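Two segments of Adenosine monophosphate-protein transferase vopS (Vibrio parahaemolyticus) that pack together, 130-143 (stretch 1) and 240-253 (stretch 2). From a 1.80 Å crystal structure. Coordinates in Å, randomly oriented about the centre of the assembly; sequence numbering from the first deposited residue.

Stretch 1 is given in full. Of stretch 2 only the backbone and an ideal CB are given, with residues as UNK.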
ATOM      1  N   HIS A 130      11.998  -0.792   4.090  1.00 15.58           N
ATOM      2  CA  HIS A 130      11.327   0.521   4.071  1.00 17.51           C
ATOM      3  C   HIS A 130       9.985   0.461   4.755  1.00 17.70           C
ATOM      4  O   HIS A 130       9.592   1.402   5.446  1.00 16.75           O
ATOM      5  CB  HIS A 130      11.192   1.012   2.630  1.00 19.50           C
ATOM      6  CG  HIS A 130      12.516   1.252   1.969  1.00 22.81           C
ATOM      7  ND1 HIS A 130      12.692   1.229   0.603  1.00 17.60           N
ATOM      8  CD2 HIS A 130      13.739   1.487   2.507  1.00 25.86           C
ATOM      9  CE1 HIS A 130      13.967   1.467   0.325  1.00 26.47           C
ATOM     10  NE2 HIS A 130      14.622   1.622   1.460  1.00 27.63           N
ATOM     11  N   LEU A 131       9.274  -0.644   4.569  1.00 14.29           N
ATOM     12  CA  LEU A 131       7.986  -0.801   5.244  1.00 14.89           C
ATOM     13  C   LEU A 131       8.250  -0.897   6.735  1.00 14.58           C
ATOM     14  O   LEU A 131       7.502  -0.365   7.555  1.00 14.39           O
ATOM     15  CB  LEU A 131       7.286  -2.074   4.788  1.00 11.10           C
ATOM     16  CG  LEU A 131       7.019  -2.067   3.275  1.00 13.13           C
ATOM     17  CD1 LEU A 131       6.272  -3.324   2.853  1.00 14.47           C
ATOM     18  CD2 LEU A 131       6.231  -0.841   2.855  1.00 15.20           C
ATOM     19  N   LYS A 132       9.299  -1.619   7.110  1.00 12.20           N
ATOM     20  CA  LYS A 132       9.550  -1.819   8.534  1.00 13.25           C
ATOM     21  C   LYS A 132      10.006  -0.534   9.189  1.00 13.45           C
ATOM     22  O   LYS A 132       9.782  -0.341  10.372  1.00 17.65           O
ATOM     23  CB  LYS A 132      10.610  -2.905   8.765  1.00 15.50           C
ATOM     24  CG  LYS A 132      10.007  -4.293   8.546  1.00 16.58           C
ATOM     25  CD  LYS A 132      10.931  -5.373   9.059  1.00 36.92           C
ATOM     26  CE  LYS A 132      10.202  -6.679   9.234  1.00 50.81           C
ATOM     27  NZ  LYS A 132      11.110  -7.734   9.766  1.00 61.61           N
ATOM     28  N   ALA A 133      10.689   0.324   8.437  1.00 16.45           N
ATOM     29  CA  ALA A 133      11.155   1.586   9.014  1.00 17.33           C
ATOM     30  C   ALA A 133       9.924   2.438   9.345  1.00 24.48           C
ATOM     31  O   ALA A 133       9.863   3.063  10.406  1.00 14.76           O
ATOM     32  CB  ALA A 133      12.085   2.318   8.055  1.00 18.63           C
ATOM     33  N   ALA A 134       8.930   2.447   8.452  1.00 15.85           N
ATOM     34  CA  ALA A 134       7.718   3.242   8.718  1.00 16.30           C
ATOM     35  C   ALA A 134       6.976   2.610   9.882  1.00 14.04           C
ATOM     36  O   ALA A 134       6.459   3.305  10.756  1.00 21.01           O
ATOM     37  CB  ALA A 134       6.814   3.312   7.483  1.00 15.56           C
ATOM     38  N   GLN A 135       6.931   1.282   9.904  1.00 13.18           N
ATOM     39  CA  GLN A 135       6.185   0.555  10.905  1.00 13.37           C
ATOM     40  C   GLN A 135       6.750   0.816  12.322  1.00 15.42           C
ATOM     41  O   GLN A 135       5.986   0.975  13.276  1.00 17.45           O
ATOM     42  CB  GLN A 135       6.256  -0.947  10.617  1.00 18.69           C
ATOM     43  CG  GLN A 135       5.389  -1.782  11.528  1.00 19.93           C
ATOM     44  CD  GLN A 135       5.539  -3.285  11.259  1.00 26.26           C
ATOM     45  OE1 GLN A 135       6.623  -3.757  10.926  1.00 24.38           O
ATOM     46  NE2 GLN A 135       4.455  -4.032  11.422  1.00 21.13           N
ATOM     47  N   ARG A 136       8.068   0.827  12.461  1.00 15.92           N
ATOM     48  CA  ARG A 136       8.653   1.123  13.799  1.00 20.82           C
ATOM     49  C   ARG A 136       8.101   2.466  14.305  1.00 24.55           C
ATOM     50  O   ARG A 136       7.717   2.614  15.483  1.00 20.69           O
ATOM     51  CB  ARG A 136      10.183   1.183  13.750  1.00 19.67           C
ATOM     52  CG  ARG A 136      10.847  -0.159  13.449  1.00 27.51           C
ATOM     53  CD  ARG A 136      12.360  -0.055  13.104  1.00 17.55           C
ATOM     54  NE  ARG A 136      12.730  -1.265  12.367  1.00 17.88           N
ATOM     55  CZ  ARG A 136      13.432  -1.303  11.246  1.00 23.36           C
ATOM     56  NH1 ARG A 136      13.947  -0.202  10.725  1.00 21.96           N
ATOM     57  NH2 ARG A 136      13.666  -2.476  10.668  1.00 29.41           N
ATOM     58  N   HIS A 137       8.059   3.460  13.426  1.00 17.72           N
ATOM     59  CA  HIS A 137       7.603   4.775  13.850  1.00 20.31           C
ATOM     60  C   HIS A 137       6.102   4.769  14.176  1.00 25.43           C
ATOM     61  O   HIS A 137       5.664   5.264  15.219  1.00 18.05           O
ATOM     62  CB  HIS A 137       7.841   5.830  12.784  1.00 18.11           C
ATOM     63  CG  HIS A 137       7.281   7.165  13.170  1.00 24.36           C
ATOM     64  ND1 HIS A 137       7.916   7.998  14.069  1.00 23.47           N
ATOM     65  CD2 HIS A 137       6.107   7.767  12.866  1.00 25.96           C
ATOM     66  CE1 HIS A 137       7.182   9.079  14.260  1.00 34.93           C
ATOM     67  NE2 HIS A 137       6.074   8.962  13.547  1.00 24.51           N
ATOM     68  N   ILE A 138       5.317   4.230  13.253  1.00 17.59           N
ATOM     69  CA  ILE A 138       3.863   4.301  13.348  1.00 14.31           C
ATOM     70  C   ILE A 138       3.311   3.444  14.481  1.00 20.51           C
ATOM     71  O   ILE A 138       2.528   3.933  15.279  1.00 20.03           O
ATOM     72  CB  ILE A 138       3.211   3.963  11.991  1.00 13.56           C
ATOM     73  CG1 ILE A 138       3.589   5.066  11.003  1.00 15.87           C
ATOM     74  CG2 ILE A 138       1.701   3.866  12.143  1.00 21.30           C
ATOM     75  CD1 ILE A 138       3.342   4.746   9.553  1.00 15.91           C
ATOM     76  N   GLU A 139       3.735   2.188  14.582  1.00 14.55           N
ATOM     77  CA  GLU A 139       3.289   1.328  15.675  1.00 13.60           C
ATOM     78  C   GLU A 139       3.896   1.785  17.019  1.00 20.49           C
ATOM     79  O   GLU A 139       3.316   1.548  18.072  1.00 23.58           O
ATOM     80  CB  GLU A 139       3.603  -0.140  15.372  1.00 17.67           C
ATOM     81  CG  GLU A 139       2.811  -0.643  14.155  1.00 22.96           C
ATOM     82  CD  GLU A 139       2.888  -2.155  13.934  1.00 35.66           C
ATOM     83  OE1 GLU A 139       3.603  -2.853  14.685  1.00 26.41           O
ATOM     84  OE2 GLU A 139       2.217  -2.648  12.998  1.00 19.46           O
ATOM     85  N   GLY A 140       5.024   2.486  16.961  1.00 22.17           N
ATOM     86  CA  GLY A 140       5.603   3.123  18.140  1.00 23.40           C
ATOM     87  C   GLY A 140       4.679   4.135  18.823  1.00 24.91           C
ATOM     88  O   GLY A 140       4.868   4.421  20.010  1.00 24.19           O
ATOM     89  N   LEU A 141       3.700   4.697  18.097  1.00 23.27           N
ATOM     90  CA  LEU A 141       2.808   5.705  18.667  1.00 20.22           C
ATOM     91  C   LEU A 141       1.894   5.064  19.718  1.00 30.17           C
ATOM     92  O   LEU A 141       1.464   5.706  20.666  1.00 30.99           O
ATOM     93  CB  LEU A 141       1.954   6.375  17.574  1.00 16.13           C
ATOM     94  CG  LEU A 141       2.689   7.115  16.461  1.00 21.04           C
ATOM     95  CD1 LEU A 141       1.714   7.530  15.348  1.00 25.49           C
ATOM     96  CD2 LEU A 141       3.408   8.332  17.035  1.00 26.37           C
ATOM     97  N   ALA A 142       1.603   3.786  19.543  1.00 24.41           N
ATOM     98  CA  ALA A 142       0.772   3.066  20.501  1.00 37.94           C
ATOM     99  C   ALA A 142       1.396   3.019  21.901  1.00 39.85           C
ATOM    100  O   ALA A 142       0.707   2.709  22.876  1.00 44.15           O
ATOM    101  CB  ALA A 142       0.487   1.658  19.987  1.00 40.79           C
ATOM    102  N   SER A 143       2.682   3.356  22.008  1.00 40.82           N
ATOM    103  CA  SER A 143       3.374   3.381  23.306  1.00 35.07           C
ATOM    104  C   SER A 143       3.913   4.750  23.659  1.00 46.85           C
ATOM    105  O   SER A 143       4.845   4.865  24.454  1.00 43.37           O
ATOM    106  CB  SER A 143       4.570   2.423  23.297  1.00 40.52           C
ATOM    107  OG  SER A 143       4.197   1.134  22.864  1.00 42.41           O
ATOM    108  N   UNK A 240       3.044  -1.809  -1.638  1.00 10.80           N
ATOM    109  CA  UNK A 240       3.534  -2.022  -0.292  1.00 14.50           C
ATOM    110  C   UNK A 240       2.899  -1.051   0.693  1.00 14.55           C
ATOM    111  O   UNK A 240       2.465  -1.437   1.760  1.00 12.46           O
ATOM    112  CB  UNK A 240       5.058  -1.887  -0.258  1.00 14.50           C
ATOM    113  N   UNK A 241       2.850   0.226   0.350  1.00 12.81           N
ATOM    114  CA  UNK A 241       2.273   1.196   1.283  1.00 12.53           C
ATOM    115  C   UNK A 241       0.776   0.977   1.546  1.00 11.10           C
ATOM    116  O   UNK A 241       0.300   1.064   2.668  1.00 12.65           O
ATOM    117  CB  UNK A 241       2.490   2.611   0.743  1.00 12.53           C
ATOM    118  N   UNK A 242       0.037   0.672   0.493  1.00 11.93           N
ATOM    119  CA  UNK A 242      -1.367   0.364   0.629  1.00 16.54           C
ATOM    120  C   UNK A 242      -1.530  -0.892   1.471  1.00 17.26           C
ATOM    121  O   UNK A 242      -2.421  -0.958   2.303  1.00 11.54           O
ATOM    122  CB  UNK A 242      -2.023   0.193  -0.743  1.00 16.54           C
ATOM    123  N   UNK A 243      -0.672  -1.891   1.273  1.00 11.57           N
ATOM    124  CA  UNK A 243      -0.790  -3.122   2.064  1.00 11.11           C
ATOM    125  C   UNK A 243      -0.535  -2.866   3.569  1.00  9.33           C
ATOM    126  O   UNK A 243      -1.179  -3.437   4.442  1.00 13.88           O
ATOM    127  CB  UNK A 243       0.193  -4.170   1.539  1.00 11.11           C
ATOM    128  N   UNK A 244       0.428  -2.009   3.858  1.00  8.13           N
ATOM    129  CA  UNK A 244       0.754  -1.676   5.259  1.00  9.56           C
ATOM    130  C   UNK A 244      -0.411  -0.915   5.897  1.00 13.92           C
ATOM    131  O   UNK A 244      -0.769  -1.173   7.052  1.00 14.60           O
ATOM    132  CB  UNK A 244       2.037  -0.845   5.337  1.00  9.56           C
ATOM    133  N   UNK A 245      -1.015   0.020   5.162  1.00 11.04           N
ATOM    134  CA  UNK A 245      -2.175   0.740   5.716  1.00 15.00           C
ATOM    135  C   UNK A 245      -3.307  -0.261   6.034  1.00 17.25           C
ATOM    136  O   UNK A 245      -3.973  -0.207   7.091  1.00 13.25           O
ATOM    137  CB  UNK A 245      -2.664   1.809   4.736  1.00 15.00           C
ATOM    138  N   UNK A 246      -3.545  -1.170   5.094  1.00 11.53           N
ATOM    139  CA  UNK A 246      -4.617  -2.134   5.247  1.00  9.98           C
ATOM    140  C   UNK A 246      -4.366  -2.977   6.489  1.00 14.02           C
ATOM    141  O   UNK A 246      -5.283  -3.217   7.290  1.00 17.23           O
ATOM    142  CB  UNK A 246      -4.738  -3.018   4.004  1.00  9.98           C
ATOM    143  N   UNK A 247      -3.126  -3.433   6.675  1.00 14.37           N
ATOM    144  CA  UNK A 247      -2.831  -4.310   7.821  1.00 13.37           C
ATOM    145  C   UNK A 247      -2.861  -3.472   9.091  1.00 17.26           C
ATOM    146  O   UNK A 247      -3.176  -3.968  10.174  1.00 19.80           O
ATOM    147  CB  UNK A 247      -1.477  -5.003   7.661  1.00 13.37           C
ATOM    148  N   UNK A 248      -2.556  -2.194   8.949  1.00 12.33           N
ATOM    149  CA  UNK A 248      -2.564  -1.289  10.121  1.00 13.60           C
ATOM    150  C   UNK A 248      -3.971  -1.190  10.683  1.00 18.55           C
ATOM    151  O   UNK A 248      -4.180  -1.291  11.899  1.00 17.53           O
ATOM    152  CB  UNK A 248      -2.047   0.102   9.749  1.00 13.60           C
ATOM    153  N   UNK A 249      -4.949  -1.004   9.799  1.00 13.87           N
ATOM    154  CA  UNK A 249      -6.283  -0.691  10.285  1.00 16.28           C
ATOM    155  C   UNK A 249      -7.119  -1.935  10.539  1.00 16.61           C
ATOM    156  O   UNK A 249      -7.977  -1.935  11.414  1.00 19.80           O
ATOM    157  CB  UNK A 249      -7.002   0.217   9.285  1.00 16.28           C
ATOM    158  N   UNK A 250      -6.907  -2.968   9.739  1.00 17.37           N
ATOM    159  CA  UNK A 250      -7.695  -4.194   9.867  1.00 17.48           C
ATOM    160  C   UNK A 250      -7.063  -5.188  10.839  1.00 18.98           C
ATOM    161  O   UNK A 250      -7.747  -6.104  11.318  1.00 18.20           O
ATOM    162  CB  UNK A 250      -7.865  -4.851   8.496  1.00 17.48           C
ATOM    163  N   UNK A 251      -5.785  -4.977  11.141  1.00 15.19           N
ATOM    164  CA  UNK A 251      -4.992  -5.899  11.964  1.00 16.87           C
ATOM    165  C   UNK A 251      -4.448  -5.215  13.208  1.00 17.48           C
ATOM    166  O   UNK A 251      -4.992  -5.402  14.290  1.00 24.88           O
ATOM    167  CB  UNK A 251      -3.836  -6.480  11.148  1.00 16.87           C
ATOM    168  N   UNK A 252      -3.437  -4.365  13.054  1.00 14.84           N
ATOM    169  CA  UNK A 252      -2.762  -3.785  14.220  1.00 14.59           C
ATOM    170  C   UNK A 252      -3.726  -3.026  15.171  1.00 22.08           C
ATOM    171  O   UNK A 252      -3.704  -3.236  16.380  1.00 21.38           O
ATOM    172  CB  UNK A 252      -1.661  -2.835  13.743  1.00 14.59           C
ATOM    173  N   UNK A 253      -4.567  -2.153  14.631  1.00 19.46           N
ATOM    174  CA  UNK A 253      -5.446  -1.332  15.481  1.00 20.75           C
ATOM    175  C   UNK A 253      -6.607  -2.130  16.077  1.00 28.28           C
ATOM    176  O   UNK A 253      -7.320  -1.635  16.942  1.00 25.70           O
ATOM    177  CB  UNK A 253      -6.001  -0.158  14.673  1.00 20.75           C
TER

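Stretch 2 is a helix running at 35° to helix 130-139 in the same general direction, the axes 10.7 Å apart at their closest, so only one side of it meets the other segment.

Position 240 points its CA-to-CB bond toward stretch 1, and an ideal CB would lie just 3.5 Å from Leu 131 CD2. Glycine fits best, alanine tightly. The residue is Gly 240, whose carbonyl O sits 4.0 Å from Leu 131 CD2. At position 241 an ideal CB would meet nothing of stretch 1, so many residues would do; it is Gly 241. Position 242 is out of reach and equally free; it holds Glu 242. Position 243, sideways with nothing near, is also unconstrained and holds Gly 243.

Position 244 again points toward stretch 1, its ideal CB 4.9 Å from Leu 131 CD2. That leaves room for a longer apolar chain, such as leucine or methionine, between Leu 131 and the aliphatic part of Gln 135. Met 244 CG lies 3.7 Å from Leu 131 CD2, and Met 244 CE reaches Gln 135 CB at 3.8 Å.

Positions 245 and 246 are out of reach of stretch 1 and could be almost anything helical; Leu 245 and Lys 246 stand there. Position 247 points toward stretch 1 but finds open space, which suits a polar chain; Gln 247 makes no contact.

At 248 the bond points sideways, yet Ile 138 offers a methyl and Glu 139 a carboxylate within range of a longer side chain. An apolar or a polar ring could serve. His 248 does both jobs: its CE1 approaches Ile 138 CG2 at 3.6 Å, and its ND1 is 2.8 Å from a water O that donates to Glu 139 OE2 at 2.6 Å. The water thus joins segments that share no direct hydrogen bond.

At 249 and 250 stretch 1 sets no preference, so almost any helix-compatible residue would do; at 251 the unusual phi/psi of -121/-74, within a wider pi-type turn, is easiest for glycine. The residues are Ile 249, Glu 250, whose OE1 forms a salt bridge with Lys 246 NZ at 2.8 Å, and Gly 251.

Position 252 points toward stretch 1, its ideal CB 4.0 Å from Glu 139 OE2. A basic chain could answer that charge, but the Glu 139 methylenes and Ala 142 equally invite a flat apolar group. Phe 252, chi1 t, lays one face against Glu 139: Glu 139 CG stands 3.7 Å from the centroid of the Phe 252 ring, nearly on its normal, a CH-pi contact. Ala 142 CB meets the ring edge, 4.0 Å from Phe 252 CZ.

Position 253 points sideways and stretch 1 sets no preference, so many side chains would do; Leu 253 stands there without contact.

Stretch 2 (240-253) GGEGMLKQHIEGFL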
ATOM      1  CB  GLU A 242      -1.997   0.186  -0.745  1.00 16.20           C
ATOM      2  CG  GLU A 242      -3.424  -0.336  -0.702  1.00 16.81           C
ATOM      3  CD  GLU A 242      -3.964  -0.567  -2.112  1.00 46.70           C
ATOM      4  OE1 GLU A 242      -4.760   0.270  -2.568  1.00 36.05           O
ATOM      5  OE2 GLU A 242      -3.566  -1.552  -2.780  1.00 62.23           O
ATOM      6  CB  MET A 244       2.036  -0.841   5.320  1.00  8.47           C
ATOM      7  CG  MET A 244       3.347  -1.632   5.097  1.00 12.27           C
ATOM      8  SD  MET A 244       3.547  -3.033   6.197  1.00 14.68           S
ATOM      9  CE  MET A 244       4.083  -2.248   7.749  1.00 14.93           C
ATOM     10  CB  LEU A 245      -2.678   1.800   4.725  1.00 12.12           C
ATOM     11  CG  LEU A 245      -3.946   2.529   5.174  1.00 13.20           C
ATOM     12  CD1 LEU A 245      -3.732   3.121   6.559  1.00 17.97           C
ATOM     13  CD2 LEU A 245      -4.311   3.617   4.141  1.00 16.84           C
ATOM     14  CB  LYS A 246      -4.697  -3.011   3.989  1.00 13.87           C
ATOM     15  CG  LYS A 246      -5.683  -4.190   4.087  1.00 17.54           C
ATOM     16  CD  LYS A 246      -5.685  -4.946   2.768  1.00 13.23           C
ATOM     17  CE  LYS A 246      -6.267  -6.363   2.940  1.00 20.38           C
ATOM     18  NZ  LYS A 246      -7.716  -6.301   3.193  1.00 26.05           N
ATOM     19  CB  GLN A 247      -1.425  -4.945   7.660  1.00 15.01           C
ATOM     20  CG  GLN A 247      -0.849  -5.574   8.929  1.00 37.30           C
ATOM     21  CD  GLN A 247      -1.727  -6.671   9.517  1.00 41.95           C
ATOM     22  OE1 GLN A 247      -2.440  -7.377   8.791  1.00 44.42           O
ATOM     23  NE2 GLN A 247      -1.674  -6.820  10.844  1.00 39.78           N
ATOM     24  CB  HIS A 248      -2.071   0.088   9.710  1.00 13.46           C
ATOM     25  CG  HIS A 248      -1.897   1.035  10.865  1.00 16.20           C
ATOM     26  ND1 HIS A 248      -1.098   0.738  11.944  1.00 20.63           N
ATOM     27  CD2 HIS A 248      -2.446   2.249  11.117  1.00 22.18           C
ATOM     28  CE1 HIS A 248      -1.140   1.743  12.808  1.00 22.66           C
ATOM     29  NE2 HIS A 248      -1.947   2.669  12.332  1.00 20.09           N
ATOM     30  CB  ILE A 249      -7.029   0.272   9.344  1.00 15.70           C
ATOM     31  CG1 ILE A 249      -7.277  -0.360   7.952  1.00  9.96           C
ATOM     32  CG2 ILE A 249      -6.206   1.587   9.220  1.00 12.96           C
ATOM     33  CD1 ILE A 249      -7.828   0.658   6.916  1.00 17.50           C
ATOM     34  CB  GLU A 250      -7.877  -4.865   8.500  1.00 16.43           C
ATOM     35  CG  GLU A 250      -8.657  -3.998   7.495  1.00 15.62           C
ATOM     36  CD  GLU A 250      -8.708  -4.610   6.101  1.00 21.81           C
ATOM     37  OE1 GLU A 250      -8.120  -5.704   5.859  1.00 17.27           O
ATOM     38  OE2 GLU A 250      -9.328  -3.977   5.214  1.00 18.11           O
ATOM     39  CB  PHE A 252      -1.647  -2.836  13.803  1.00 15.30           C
ATOM     40  CG  PHE A 252      -0.885  -2.263  14.974  1.00 18.27           C
ATOM     41  CD1 PHE A 252       0.038  -3.044  15.658  1.00 20.37           C
ATOM     42  CD2 PHE A 252      -1.091  -0.962  15.380  1.00 25.31           C
ATOM     43  CE1 PHE A 252       0.746  -2.531  16.737  1.00 26.59           C
ATOM     44  CE2 PHE A 252      -0.385  -0.433  16.473  1.00 30.94           C
ATOM     45  CZ  PHE A 252       0.532  -1.219  17.140  1.00 20.14           C
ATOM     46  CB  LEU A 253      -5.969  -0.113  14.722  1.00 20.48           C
ATOM     47  CG  LEU A 253      -4.876   0.899  14.378  1.00 17.41           C
ATOM     48  CD1 LEU A 253      -5.403   2.051  13.516  1.00 21.55           C
ATOM     49  CD2 LEU A 253      -4.228   1.444  15.682  1.00 18.29           C
TER
HETATM   50  O   HOH W   1       1.009  -0.993  11.371  1.00 21.90           O
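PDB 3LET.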